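Long-range contact in proteasome assembly chaperone family protein (Thermoplasma acidophilum, PDB 3GAA), which is of unknown function but belongs to the PAC2 family and may act as a proteasome assembly chaperone: residues R22-P27 with N85-L90. Numbering follows the deposited sequence.
Sequences RNYNNP and NSNTVL
N25 supplies both hydrogen bonds between the loop 22-27 and the turn leading into strand 89-94. The stronger is made by its side chain: an N-H of ND2 is donated to S86 O at 2.8 Å, nearly straight at 163°, with the carbonyl oxygen almost in the plane of the amide. The backbone N makes a second, weak bond to N87 O at 3.1 Å. With CG beside that backbone N (chi1 -55°), one residue, itself the centre of an inverse gamma turn, meets two neighbouring carbonyls of the turn.

Among the apolar contacts, CE1 of the Y24 ring meets L90 CD2 at 3.7 Å, the two side chains crossing at about a right angle, while P27 CB packs on L90 CG at 3.9 Å, these two side chains lying alongside each other. V117 of helix 103-117 touches Y24, P27 and L90. On the same Y24 ring, N87 adds a van der Waals contact, CB lying 3.5 Å from Y24 CD1 and its amide plane 63° from the ring. An alanine in place of Y24 would probably leave L90 CD2 and N87 CB without their ring partner and open a gap beside V117.

Beyond P27, whose CA makes a CA-H...O contact with T88 O (3.2 Å), V28 continues the pairing through backbone bonds to T88 and L90. The chemistry therefore passes from amide-to-carbonyl bonding at the exposed N25 and S86 to hydrophobic contact at the buried Y24, P27 and L90, where the parallel strands 28-32 and 89-94 begin.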
# COMPACT_ATOMS: atom_id res chain seq x y z
N ARG A 22 -1.78 29.27 -0.54
CA ARG A 22 -2.87 30.19 -0.92
C ARG A 22 -3.16 31.24 0.16
O ARG A 22 -3.32 32.40 -0.15
CB ARG A 22 -4.15 29.38 -1.23
CG ARG A 22 -5.30 30.13 -1.90
CD ARG A 22 -6.28 29.14 -2.65
NE ARG A 22 -5.52 28.36 -3.65
CZ ARG A 22 -4.98 28.89 -4.76
NH1 ARG A 22 -5.16 30.17 -5.07
NH2 ARG A 22 -4.28 28.12 -5.58
N ASN A 23 -3.21 30.83 1.42
CA ASN A 23 -3.48 31.78 2.50
C ASN A 23 -2.18 32.26 3.21
O ASN A 23 -2.16 32.44 4.45
CB ASN A 23 -4.55 31.22 3.48
CG ASN A 23 -4.15 29.89 4.10
OD1 ASN A 23 -3.03 29.43 3.88
ND2 ASN A 23 -5.04 29.27 4.85
N TYR A 24 -1.12 32.47 2.42
CA TYR A 24 0.16 33.03 2.87
C TYR A 24 0.75 33.89 1.79
O TYR A 24 0.95 33.41 0.67
CB TYR A 24 1.18 31.95 3.22
CG TYR A 24 0.88 31.29 4.51
CD1 TYR A 24 1.07 31.96 5.69
CD2 TYR A 24 0.36 30.01 4.56
CE1 TYR A 24 0.77 31.38 6.90
CE2 TYR A 24 0.06 29.40 5.78
CZ TYR A 24 0.26 30.11 6.93
OH TYR A 24 -0.06 29.58 8.14
N ASN A 25 1.05 35.14 2.13
CA ASN A 25 1.70 36.05 1.19
C ASN A 25 3.18 35.92 1.34
O ASN A 25 3.83 36.76 1.92
CB ASN A 25 1.22 37.48 1.44
CG ASN A 25 -0.33 37.57 1.37
OD1 ASN A 25 -0.90 37.35 0.29
ND2 ASN A 25 -1.00 37.83 2.52
N ASN A 26 3.69 34.81 0.88
CA ASN A 26 5.13 34.65 0.63
C ASN A 26 6.18 34.87 1.73
O ASN A 26 7.22 35.49 1.51
CB ASN A 26 5.50 35.47 -0.58
CG ASN A 26 6.08 34.60 -1.59
OD1 ASN A 26 5.35 33.77 -2.19
ND2 ASN A 26 7.43 34.63 -1.71
N PRO A 27 5.93 34.26 2.89
CA PRO A 27 6.44 34.73 4.16
C PRO A 27 7.91 34.51 4.35
O PRO A 27 8.48 33.62 3.72
CB PRO A 27 5.64 33.89 5.15
CG PRO A 27 5.32 32.65 4.42
CD PRO A 27 5.11 33.05 3.03
N ASN A 85 0.03 39.04 10.97
CA ASN A 85 -1.32 39.25 10.53
C ASN A 85 -1.49 39.17 9.02
O ASN A 85 -2.48 38.68 8.54
CB ASN A 85 -1.80 40.59 11.03
CG ASN A 85 -3.23 40.54 11.44
OD1 ASN A 85 -3.53 40.64 12.62
ND2 ASN A 85 -4.12 40.30 10.47
N SER A 86 -0.52 39.68 8.28
CA SER A 86 -0.53 39.61 6.83
C SER A 86 -0.04 38.28 6.36
O SER A 86 -0.00 38.06 5.17
CB SER A 86 0.42 40.65 6.33
OG SER A 86 0.65 41.53 7.41
N ASN A 87 0.35 37.41 7.26
CA ASN A 87 0.96 36.14 6.86
C ASN A 87 2.16 36.34 5.91
O ASN A 87 2.33 35.64 4.92
CB ASN A 87 -0.12 35.20 6.35
CG ASN A 87 -1.15 34.85 7.42
OD1 ASN A 87 -1.10 33.78 8.01
ND2 ASN A 87 -2.05 35.78 7.71
N THR A 88 2.99 37.31 6.27
CA THR A 88 4.27 37.60 5.63
C THR A 88 5.50 37.28 6.49
O THR A 88 6.61 37.33 5.99
CB THR A 88 4.37 39.09 5.30
OG1 THR A 88 3.71 39.83 6.33
CG2 THR A 88 3.71 39.40 3.96
N VAL A 89 5.32 36.94 7.76
CA VAL A 89 6.46 36.53 8.58
C VAL A 89 5.97 35.38 9.44
O VAL A 89 4.95 35.49 10.13
CB VAL A 89 6.94 37.67 9.54
CG1 VAL A 89 8.10 37.18 10.41
CG2 VAL A 89 7.30 38.96 8.80
N LEU A 90 6.68 34.27 9.38
CA LEU A 90 6.37 33.21 10.27
C LEU A 90 7.51 33.11 11.28
O LEU A 90 8.66 33.51 11.01
CB LEU A 90 6.21 31.90 9.51
CG LEU A 90 5.17 31.80 8.39
CD1 LEU A 90 5.15 30.40 7.89
CD2 LEU A 90 3.79 32.16 8.82